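Local coordinates for protein chitooligosaccharide oxidase (Gibberella zeae, PDB 6Y0R) that oxidises the C1 hydroxyl of chitooligosaccharides to the corresponding lactones, using bound FAD and reducing molecular oxygen to hydrogen peroxide, at residues I64-T69 with M109-R114; Q72-V77 with T186-T191; K146-H151 with Q225-P230; G160-H165 with G176-L181. One frame throughout, in Å; residues are numbered along the deposited sequence.

In the fold
Interaction 1 opens at strand 63-65 and closes at strand 108-111, joining two neighbours of the small mixed sheet. Helix 70-83, which follows strand 63-65, starts interaction 2, whose partner at the end of strand 182-188 belongs to the larger antiparallel sheet; interactions 1 and 2 therefore cross; they also touch, I110 packing on V77. Interaction 3 begins at 146-151, after interaction 1 has closed, and pairs with strand 218-228 beyond the close of interaction 2, crossing it in turn. Interaction 4, between helix 159-165 and the loop before strand 182-188, is nested inside both loops. It contacts FAD and meets interaction 3 directly, through T178 with A150 and L181 with Q225.

Interaction 1 of 4, residues I64-T69 with M109-R114; sequences IAVPTT and MIELDR
V66 sets CG1 anti to its backbone N (chi1 -169°) and R114 folds back at chi2 (-53°), which lays the guanidinium over that methyl: V66 CG1 is 3.4 Å from R114 CZ, above the centre of the plane. The same methyl touches R114 CG. In the guanidinium plane, R114 NH2 forms a salt bridge to the syn lone pair of D113 OD1 (2.8 Å); a second joins it to D49 of helix 44-50. Before this turn the segments are adjacent parallel strands, 63-65 and 108-111, in the small mixed sheet of the PCMH-type FAD-binding domain. A65 N donates to M109 O (2.8 Å), and A65 O accepts from E111 N (2.8 Å). I64 and M109 lie side by side on one face, M109 bending at chi3 to bring CE within 3.9 Å of I64 CD1. On the other face A65 and I110 meet helix 70-83. Beyond the strands one water donates to P67 O (2.8 Å) and E111 O (2.7 Å) and accepts from R114 N. E111 OE1 is taken by K90 in a salt bridge. The P67 and I110 side chains cross at about a right angle, P67 CG 3.8 Å from I110 CG2, and L112 touches FAD.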
# COMPACT_ATOMS: atom_id res chain seq x y z
N ILE A 64 17.12 -13.21 -11.62
CA ILE A 64 17.00 -11.95 -10.85
C ILE A 64 17.99 -10.96 -11.43
O ILE A 64 19.23 -11.19 -11.25
CB ILE A 64 17.21 -12.18 -9.35
CG1 ILE A 64 16.27 -13.24 -8.78
CG2 ILE A 64 17.09 -10.86 -8.62
CD1 ILE A 64 16.43 -13.51 -7.29
N ALA A 65 17.51 -9.93 -12.11
CA ALA A 65 18.34 -8.81 -12.60
C ALA A 65 18.47 -7.79 -11.46
O ALA A 65 17.47 -7.55 -10.73
CB ALA A 65 17.76 -8.17 -13.83
N VAL A 66 19.68 -7.23 -11.27
CA VAL A 66 19.96 -6.28 -10.17
C VAL A 66 20.57 -5.02 -10.75
O VAL A 66 21.74 -4.67 -10.53
CB VAL A 66 20.81 -6.91 -9.05
CG1 VAL A 66 20.83 -5.97 -7.86
CG2 VAL A 66 20.30 -8.26 -8.61
N PRO A 67 19.77 -4.24 -11.51
CA PRO A 67 20.29 -3.06 -12.19
C PRO A 67 20.61 -1.90 -11.25
O PRO A 67 19.94 -1.69 -10.25
CB PRO A 67 19.15 -2.65 -13.13
CG PRO A 67 17.90 -3.14 -12.38
CD PRO A 67 18.32 -4.44 -11.73
N THR A 68 21.65 -1.14 -11.60
CA THR A 68 21.96 0.16 -10.94
C THR A 68 21.68 1.36 -11.85
O THR A 68 21.76 2.49 -11.32
CB THR A 68 23.42 0.16 -10.48
OG1 THR A 68 24.23 0.20 -11.66
CG2 THR A 68 23.77 -1.07 -9.68
N THR A 69 21.35 1.17 -13.13
CA THR A 69 21.04 2.27 -14.07
C THR A 69 19.77 1.96 -14.86
O THR A 69 19.46 0.77 -15.03
CB THR A 69 22.18 2.44 -15.09
OG1 THR A 69 22.19 1.32 -15.97
CG2 THR A 69 23.53 2.53 -14.42
N MET A 109 12.64 -11.50 -12.55
CA MET A 109 12.42 -10.48 -11.51
C MET A 109 13.50 -9.38 -11.60
O MET A 109 14.73 -9.69 -11.68
CB MET A 109 12.35 -11.08 -10.10
CG MET A 109 11.93 -10.05 -9.03
SD MET A 109 11.68 -10.83 -7.45
CE MET A 109 13.40 -11.13 -7.00
N ILE A 110 13.06 -8.15 -11.67
CA ILE A 110 13.96 -6.97 -11.75
C ILE A 110 13.95 -6.35 -10.35
O ILE A 110 12.94 -5.69 -9.99
CB ILE A 110 13.60 -6.03 -12.89
CG1 ILE A 110 13.58 -6.79 -14.24
CG2 ILE A 110 14.55 -4.85 -12.92
CD1 ILE A 110 13.22 -5.97 -15.42
N GLU A 111 15.02 -6.64 -9.61
CA GLU A 111 15.25 -6.11 -8.24
C GLU A 111 15.67 -4.64 -8.37
O GLU A 111 16.68 -4.36 -9.04
CB GLU A 111 16.30 -6.95 -7.52
CG GLU A 111 16.70 -6.37 -6.18
CD GLU A 111 15.54 -6.41 -5.18
OE1 GLU A 111 14.95 -7.52 -4.98
OE2 GLU A 111 15.18 -5.32 -4.69
N LEU A 112 14.96 -3.70 -7.77
CA LEU A 112 15.25 -2.25 -7.94
C LEU A 112 15.87 -1.62 -6.67
O LEU A 112 16.11 -0.42 -6.70
CB LEU A 112 13.99 -1.47 -8.34
CG LEU A 112 13.37 -1.91 -9.66
CD1 LEU A 112 12.00 -1.29 -9.87
CD2 LEU A 112 14.31 -1.57 -10.82
N ASP A 113 16.06 -2.36 -5.60
CA ASP A 113 16.42 -1.74 -4.29
C ASP A 113 17.89 -1.26 -4.28
O ASP A 113 18.23 -0.61 -3.27
CB ASP A 113 16.09 -2.59 -3.07
CG ASP A 113 16.90 -3.84 -2.81
OD1 ASP A 113 17.91 -4.07 -3.54
OD2 ASP A 113 16.51 -4.62 -1.89
N ARG A 114 18.68 -1.46 -5.34
CA ARG A 114 20.01 -0.78 -5.44
C ARG A 114 19.84 0.67 -5.89
O ARG A 114 20.81 1.46 -5.83
CB ARG A 114 20.95 -1.53 -6.39
CG ARG A 114 21.13 -3.01 -6.14
CD ARG A 114 21.53 -3.41 -4.74
NE ARG A 114 22.06 -4.76 -4.70
CZ ARG A 114 21.34 -5.85 -4.50
NH1 ARG A 114 21.92 -7.04 -4.51
NH2 ARG A 114 20.03 -5.78 -4.29
O HOH W 1 18.52 -2.65 -8.00

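Interaction 2 of 4, residues Q72-V77 with T186-T191; sequences QVSAAV and TVVLPT
V73, S74 and V77 meet V188 where the axes of helix 72-77 and strand 186-188 approach to 9.3 Å, their N-to-C directions 34° apart. V188 points at the helix and divides its two methyls among these residues. V188 CG1, anti to the backbone N (chi1 175°), rests against two residues three apart on the helix: it lies 3.7 Å from V77 CG2 and 3.8 Å from S74 CA. The other methyl, V188 CG2, meets V73 CG1 at 3.7 Å, the two side chains crossing at a slant, whereas V77 and V188 slide past each other in opposite directions. S74 OG rests alongside the V188 methyls, but its hydrogen bond goes to G192 O, just after T191. Beyond V188 the chain passes V77, whose CG1 abuts two backbone oxygens, L189 O at 3.3 Å and P190 O at 3.4 Å. The contact is an alpha/beta layer of the FAD-binding domain: helix 70-83 packs on the antiparallel sheet, where V73 and V77 also touch V218 of strand 218-228, and its A76 and V77 reach I110 of strand 108-111 in the mixed sheet. No hydrogen bond links the two segments. Cohesion here comes from dispersion contact between branched valine side chains and from a methyl set against carbonyl oxygens, while the S74 hydroxyl is bonded beside the contact.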
# COMPACT_ATOMS: atom_id res chain seq x y z
N GLN A 72 20.39 -0.40 -17.70
CA GLN A 72 20.37 -1.83 -17.31
C GLN A 72 18.91 -2.34 -17.17
O GLN A 72 18.68 -3.52 -17.46
CB GLN A 72 21.16 -2.04 -16.04
CG GLN A 72 22.67 -1.94 -16.27
CD GLN A 72 23.43 -1.84 -14.98
OE1 GLN A 72 22.86 -1.88 -13.90
NE2 GLN A 72 24.75 -1.76 -15.09
N VAL A 73 18.00 -1.50 -16.70
CA VAL A 73 16.54 -1.87 -16.64
C VAL A 73 16.05 -2.09 -18.09
O VAL A 73 15.40 -3.16 -18.33
CB VAL A 73 15.69 -0.82 -15.90
CG1 VAL A 73 14.21 -1.23 -15.87
CG2 VAL A 73 16.17 -0.60 -14.47
N SER A 74 16.34 -1.16 -19.01
CA SER A 74 15.94 -1.30 -20.44
C SER A 74 16.47 -2.63 -20.97
O SER A 74 15.68 -3.36 -21.58
CB SER A 74 16.41 -0.17 -21.31
OG SER A 74 15.64 0.97 -21.09
N ALA A 75 17.76 -2.91 -20.81
CA ALA A 75 18.38 -4.16 -21.34
C ALA A 75 17.69 -5.38 -20.71
O ALA A 75 17.42 -6.38 -21.41
CB ALA A 75 19.87 -4.18 -21.09
N ALA A 76 17.38 -5.32 -19.42
CA ALA A 76 16.78 -6.47 -18.73
C ALA A 76 15.38 -6.71 -19.31
O ALA A 76 15.06 -7.89 -19.58
CB ALA A 76 16.74 -6.26 -17.24
N VAL A 77 14.60 -5.67 -19.48
CA VAL A 77 13.23 -5.79 -20.06
C VAL A 77 13.38 -6.35 -21.48
O VAL A 77 12.65 -7.29 -21.82
CB VAL A 77 12.47 -4.46 -20.02
CG1 VAL A 77 11.17 -4.52 -20.81
CG2 VAL A 77 12.20 -4.05 -18.57
N THR A 186 8.87 8.18 -15.07
CA THR A 186 9.66 7.59 -16.16
C THR A 186 9.43 6.09 -16.11
O THR A 186 9.63 5.46 -15.04
CB THR A 186 11.11 8.05 -16.06
OG1 THR A 186 11.08 9.48 -16.04
CG2 THR A 186 11.93 7.54 -17.22
N VAL A 187 9.08 5.50 -17.27
CA VAL A 187 8.71 4.06 -17.35
C VAL A 187 9.52 3.41 -18.45
O VAL A 187 9.59 4.01 -19.56
CB VAL A 187 7.20 3.91 -17.61
CG1 VAL A 187 6.83 2.43 -17.57
CG2 VAL A 187 6.36 4.73 -16.66
N VAL A 188 10.09 2.27 -18.14
CA VAL A 188 10.68 1.35 -19.14
C VAL A 188 9.52 0.49 -19.65
O VAL A 188 9.05 -0.39 -18.90
CB VAL A 188 11.84 0.51 -18.59
CG1 VAL A 188 12.31 -0.51 -19.64
CG2 VAL A 188 12.99 1.42 -18.12
N LEU A 189 9.07 0.77 -20.86
CA LEU A 189 7.95 -0.01 -21.46
C LEU A 189 8.41 -1.43 -21.73
O LEU A 189 9.58 -1.79 -21.73
CB LEU A 189 7.41 0.66 -22.71
CG LEU A 189 6.80 2.05 -22.53
CD1 LEU A 189 6.26 2.54 -23.86
CD2 LEU A 189 5.67 2.06 -21.49
N PRO A 190 7.46 -2.35 -21.96
CA PRO A 190 7.83 -3.73 -22.23
C PRO A 190 8.71 -4.02 -23.47
O PRO A 190 9.27 -5.10 -23.54
CB PRO A 190 6.46 -4.42 -22.34
CG PRO A 190 5.58 -3.56 -21.48
CD PRO A 190 6.02 -2.14 -21.79
N THR A 191 8.85 -3.03 -24.35
CA THR A 191 9.77 -2.99 -25.51
C THR A 191 11.19 -2.62 -25.08
O THR A 191 12.13 -2.79 -25.90
CB THR A 191 9.33 -1.92 -26.51
OG1 THR A 191 9.25 -0.63 -25.90
CG2 THR A 191 8.00 -2.23 -27.15

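Interaction 3 of 4, residues K146-H151 with Q225-P230; sequences KRALAH and QTFAAP
R147 and A148 pair with A228 and F227 as a short antiparallel ladder, adding strand 147-148 to the end of strand 218-228 in the antiparallel sheet of the FAD-binding domain. A148 and F227 form the hydrogen-bonded pair: A148 N donates to F227 O (2.9 Å) and F227 N to A148 O (3.0 Å). One step on, A229 N reaches K146 O (3.0 Å) from above the carbonyl plane. R147, bent at chi2 (-63°) and chi3 (-68°), turns its guanidinium side-on to T226. R147 NE donates almost straight to T226 OG1 (2.8 Å), in the guanidinium plane, while R147 NH2 approaches T226 O (3.0 Å) from above its carbonyl plane. T226 O also accepts from Q225 NE2 (3.1 Å), this time on a lone pair, so two side-chain donors share it. T226 OG1 has a second partner in G124 O, and K146 NZ forms a salt bridge with E231. A148 O lies over one face of the F227 ring, off toward the rim, with A148 CB against CE1 and A150 N at the edge; the ring also stacks with H175. Over one face of the R147 guanidinium, close above its centre, sits A228 N, 3.5 Å from R147 CZ.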
# COMPACT_ATOMS: atom_id res chain seq x y z
N LYS A 146 13.28 19.94 4.58
CA LYS A 146 12.12 19.93 5.49
C LYS A 146 10.83 19.81 4.65
O LYS A 146 9.88 20.60 4.81
CB LYS A 146 12.17 21.19 6.34
CG LYS A 146 11.36 21.09 7.60
CD LYS A 146 11.47 22.32 8.48
CE LYS A 146 10.79 22.09 9.81
NZ LYS A 146 10.66 23.37 10.56
N ARG A 147 10.88 18.85 3.72
CA ARG A 147 9.75 18.53 2.83
C ARG A 147 9.28 17.11 3.16
O ARG A 147 9.98 16.37 3.88
CB ARG A 147 10.13 18.69 1.36
CG ARG A 147 10.73 20.05 1.01
CD ARG A 147 9.74 21.15 1.25
NE ARG A 147 8.60 21.16 0.34
CZ ARG A 147 7.74 22.15 0.26
NH1 ARG A 147 7.88 23.22 1.03
NH2 ARG A 147 6.74 22.09 -0.59
N ALA A 148 8.12 16.75 2.63
CA ALA A 148 7.47 15.45 2.94
C ALA A 148 6.55 15.06 1.79
O ALA A 148 6.17 15.92 0.98
CB ALA A 148 6.72 15.56 4.24
N LEU A 149 6.28 13.76 1.75
CA LEU A 149 5.20 13.16 0.93
C LEU A 149 4.23 12.44 1.84
O LEU A 149 4.53 12.18 3.03
CB LEU A 149 5.80 12.18 -0.07
CG LEU A 149 6.67 12.83 -1.14
CD1 LEU A 149 7.27 11.73 -1.99
CD2 LEU A 149 5.87 13.83 -1.96
N ALA A 150 3.04 12.19 1.29
CA ALA A 150 1.96 11.51 2.02
C ALA A 150 2.12 10.02 1.77
O ALA A 150 1.71 9.56 0.78
CB ALA A 150 0.61 12.01 1.59
N HIS A 151 2.76 9.32 2.67
CA HIS A 151 3.02 7.87 2.53
C HIS A 151 2.69 7.22 3.86
O HIS A 151 2.30 7.92 4.84
CB HIS A 151 4.44 7.60 2.09
CG HIS A 151 5.46 8.23 2.99
ND1 HIS A 151 5.68 7.80 4.30
CD2 HIS A 151 6.27 9.29 2.78
CE1 HIS A 151 6.64 8.55 4.83
NE2 HIS A 151 7.01 9.48 3.94
N GLN A 225 5.19 16.60 -6.28
CA GLN A 225 5.15 17.93 -5.63
C GLN A 225 5.11 17.67 -4.12
O GLN A 225 4.05 17.25 -3.60
CB GLN A 225 3.95 18.76 -6.08
CG GLN A 225 3.91 20.13 -5.41
CD GLN A 225 5.18 20.93 -5.60
OE1 GLN A 225 5.65 21.09 -6.72
NE2 GLN A 225 5.79 21.39 -4.51
N THR A 226 6.24 17.86 -3.44
CA THR A 226 6.29 17.71 -1.97
C THR A 226 5.45 18.79 -1.28
O THR A 226 5.18 19.85 -1.89
CB THR A 226 7.73 17.71 -1.43
OG1 THR A 226 8.19 19.06 -1.50
CG2 THR A 226 8.63 16.73 -2.14
N PHE A 227 5.14 18.58 -0.01
CA PHE A 227 4.56 19.61 0.88
C PHE A 227 5.57 19.89 2.00
O PHE A 227 6.53 19.11 2.21
CB PHE A 227 3.18 19.25 1.43
CG PHE A 227 3.09 17.92 2.11
CD1 PHE A 227 3.36 17.79 3.47
CD2 PHE A 227 2.71 16.80 1.39
CE1 PHE A 227 3.27 16.55 4.10
CE2 PHE A 227 2.64 15.56 2.02
CZ PHE A 227 2.91 15.44 3.37
N ALA A 228 5.44 21.04 2.62
CA ALA A 228 6.29 21.39 3.78
C ALA A 228 6.03 20.36 4.90
O ALA A 228 4.88 20.19 5.30
CB ALA A 228 5.98 22.81 4.21
N ALA A 229 7.08 19.76 5.42
CA ALA A 229 7.02 18.77 6.53
C ALA A 229 6.59 19.52 7.77
O ALA A 229 7.23 20.52 8.15
CB ALA A 229 8.36 18.12 6.69
N PRO A 230 5.49 19.10 8.43
CA PRO A 230 4.99 19.80 9.60
C PRO A 230 6.05 19.93 10.71
O PRO A 230 6.74 18.96 11.05
CB PRO A 230 3.83 18.95 10.11
CG PRO A 230 3.39 18.14 8.90
CD PRO A 230 4.58 18.01 7.99

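Interaction 4 of 4, residues G160-H165 with G176-L181; sequences GGHALH and GLTLDL. With FAD (flavin-adenine dinucleotide), chain B.
A163 and T178 supply the side-chain van der Waals contact, A163 CB lying 4.0 Å from T178 CG2. L179 reaches the same helix turn: CG sits between its backbone N and carbonyl carbon (chi1 56°), and L179 CB comes to 3.4 Å from A163 O, while CD2 also touches A163 O and approaches H165 C. T178 OG1 bonds A150 O, linking the 3-10 turn 178-181 to the segment after strand 147-148. Within the turn region, L177 N donates to D180 OD2 (2.9 Å), met on its anti side, and D180 N returns a bond to L177 O (2.9 Å); D180 OD1 makes a salt bridge to R399. The cofactor of this PCMH-type site lies on the helix side. G161 N donates to FAD O1P (2.9 Å), and H165 NE2 makes a long bond, its ring placement less certain, to the ribose oxygen FAD O4B (3.3 Å). L164 CD1 packs on the adenine, 3.7 Å from FAD C4A. At G160 and G161 FAD lies directly against the backbone, where beta carbons would run into FAD N7A and FAD O5' respectively. The helix begins next to the pyrophosphate, so its N-terminal dipole probably adds to the pull of G161 N on the phosphate charge. No clear hydrogen bond joins the two segments, which meet by van der Waals contact; clear polar bonds run instead within each segment, to FAD and from T178 to A150.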
# COMPACT_ATOMS: atom_id res chain seq x y z
N GLY A 160 8.02 2.36 -4.75
CA GLY A 160 7.46 1.80 -6.00
C GLY A 160 6.13 1.12 -5.79
O GLY A 160 5.10 1.63 -6.32
N GLY A 161 6.08 0.03 -5.05
CA GLY A 161 4.81 -0.68 -4.92
C GLY A 161 3.79 0.21 -4.25
O GLY A 161 2.61 0.18 -4.60
N HIS A 162 4.21 0.99 -3.26
CA HIS A 162 3.30 1.78 -2.42
C HIS A 162 2.57 2.81 -3.27
O HIS A 162 1.35 2.86 -3.25
CB HIS A 162 4.16 2.49 -1.35
CG HIS A 162 3.40 3.03 -0.19
ND1 HIS A 162 3.36 4.38 0.14
CD2 HIS A 162 2.72 2.37 0.76
CE1 HIS A 162 2.66 4.48 1.28
NE2 HIS A 162 2.27 3.28 1.67
N ALA A 163 3.34 3.64 -3.99
CA ALA A 163 2.77 4.77 -4.76
C ALA A 163 2.04 4.28 -6.01
O ALA A 163 1.09 4.95 -6.40
CB ALA A 163 3.84 5.75 -5.18
N LEU A 164 2.45 3.17 -6.60
CA LEU A 164 1.80 2.69 -7.85
C LEU A 164 0.41 2.12 -7.57
O LEU A 164 -0.35 1.88 -8.54
CB LEU A 164 2.73 1.69 -8.53
CG LEU A 164 4.03 2.30 -9.09
CD1 LEU A 164 4.95 1.20 -9.58
CD2 LEU A 164 3.78 3.36 -10.14
N HIS A 165 0.07 1.86 -6.30
CA HIS A 165 -1.28 1.34 -5.94
C HIS A 165 -2.03 2.26 -5.00
O HIS A 165 -3.20 1.93 -4.70
CB HIS A 165 -1.14 -0.06 -5.32
CG HIS A 165 -0.35 -0.95 -6.21
ND1 HIS A 165 -0.90 -1.66 -7.24
CD2 HIS A 165 0.97 -1.19 -6.24
CE1 HIS A 165 0.05 -2.37 -7.86
NE2 HIS A 165 1.25 -2.00 -7.29
N GLY A 176 -3.70 13.49 0.71
CA GLY A 176 -4.10 12.44 -0.24
C GLY A 176 -3.30 11.18 -0.09
O GLY A 176 -2.44 11.08 0.81
N LEU A 177 -3.49 10.28 -1.05
CA LEU A 177 -2.64 9.10 -1.20
C LEU A 177 -1.30 9.54 -1.75
O LEU A 177 -1.18 10.66 -2.30
CB LEU A 177 -3.28 8.08 -2.15
CG LEU A 177 -4.68 7.63 -1.78
CD1 LEU A 177 -5.36 6.91 -2.95
CD2 LEU A 177 -4.65 6.78 -0.54
N THR A 178 -0.30 8.70 -1.64
CA THR A 178 1.03 9.04 -2.17
C THR A 178 0.85 9.46 -3.64
O THR A 178 1.46 10.44 -4.10
CB THR A 178 2.06 7.92 -2.01
OG1 THR A 178 1.98 7.38 -0.72
CG2 THR A 178 3.47 8.40 -2.22
N LEU A 179 0.05 8.72 -4.39
CA LEU A 179 -0.06 8.99 -5.84
C LEU A 179 -0.78 10.30 -6.15
O LEU A 179 -0.66 10.77 -7.30
CB LEU A 179 -0.70 7.81 -6.56
CG LEU A 179 -2.08 7.35 -6.09
CD1 LEU A 179 -3.16 8.33 -6.51
CD2 LEU A 179 -2.37 5.97 -6.66
N ASP A 180 -1.45 10.91 -5.17
CA ASP A 180 -2.17 12.20 -5.38
C ASP A 180 -1.15 13.33 -5.53
O ASP A 180 -1.57 14.39 -6.07
CB ASP A 180 -3.25 12.44 -4.34
CG ASP A 180 -4.44 11.47 -4.50
OD1 ASP A 180 -4.89 11.30 -5.68
OD2 ASP A 180 -4.95 10.94 -3.48
N LEU A 181 0.10 13.15 -5.15
CA LEU A 181 1.08 14.26 -5.34
C LEU A 181 2.06 13.92 -6.45
O LEU A 181 3.02 14.66 -6.67
CB LEU A 181 1.79 14.51 -4.01
CG LEU A 181 0.92 15.22 -2.95
CD1 LEU A 181 1.71 15.47 -1.68
CD2 LEU A 181 0.34 16.51 -3.49
PA FAD B . 6.92 -4.97 -3.98
O1A FAD B . 6.58 -6.32 -3.51
O2A FAD B . 8.29 -4.66 -4.42
O5B FAD B . 5.94 -4.53 -5.15
C5B FAD B . 4.52 -4.44 -4.97
C4B FAD B . 3.84 -4.48 -6.32
O4B FAD B . 4.23 -3.32 -7.10
C3B FAD B . 4.16 -5.67 -7.24
O3B FAD B . 3.08 -5.93 -8.15
C2B FAD B . 5.36 -5.16 -8.03
O2B FAD B . 5.62 -5.87 -9.25
C1B FAD B . 4.96 -3.73 -8.25
N9A FAD B . 6.07 -2.81 -8.43
C8A FAD B . 6.99 -2.45 -7.48
N7A FAD B . 7.90 -1.60 -7.94
C5A FAD B . 7.54 -1.40 -9.27
C6A FAD B . 8.10 -0.61 -10.30
N6A FAD B . 9.16 0.17 -10.08
N1A FAD B . 7.53 -0.66 -11.54
C2A FAD B . 6.47 -1.47 -11.70
N3A FAD B . 5.84 -2.24 -10.80
C4A FAD B . 6.43 -2.16 -9.59
N1 FAD B . 0.37 0.30 2.76
C2 FAD B . -0.21 1.49 2.98
O2 FAD B . -0.94 2.04 2.08
N3 FAD B . 0.00 2.13 4.17
C4 FAD B . 0.80 1.62 5.19
O4 FAD B . 0.96 2.27 6.24
C4X FAD B . 1.43 0.38 4.97
N5 FAD B . 2.25 -0.11 5.91
C5X FAD B . 2.96 -1.26 5.60
C6 FAD B . 3.89 -1.76 6.55
C7 FAD B . 4.60 -2.92 6.29
C7M FAD B . 5.58 -3.48 7.31
C8 FAD B . 4.44 -3.60 5.01
C8M FAD B . 5.27 -4.80 4.60
C9 FAD B . 3.48 -3.10 4.11
C9A FAD B . 2.73 -1.95 4.39
N10 FAD B . 1.81 -1.45 3.45
C10 FAD B . 1.15 -0.24 3.70
C1' FAD B . 1.52 -2.14 2.20
C2' FAD B . 2.40 -1.62 1.06
O2' FAD B . 1.92 -0.35 0.59
C3' FAD B . 2.36 -2.63 -0.06
O3' FAD B . 2.89 -3.85 0.50
C4' FAD B . 3.19 -2.13 -1.25
O4' FAD B . 2.71 -2.69 -2.49
C5' FAD B . 4.63 -2.50 -1.03
O5' FAD B . 5.47 -1.88 -2.03
P FAD B . 6.91 -2.51 -2.25
O1P FAD B . 7.60 -1.72 -3.30
O2P FAD B . 7.62 -2.73 -0.97
O3P FAD B . 6.51 -4.00 -2.76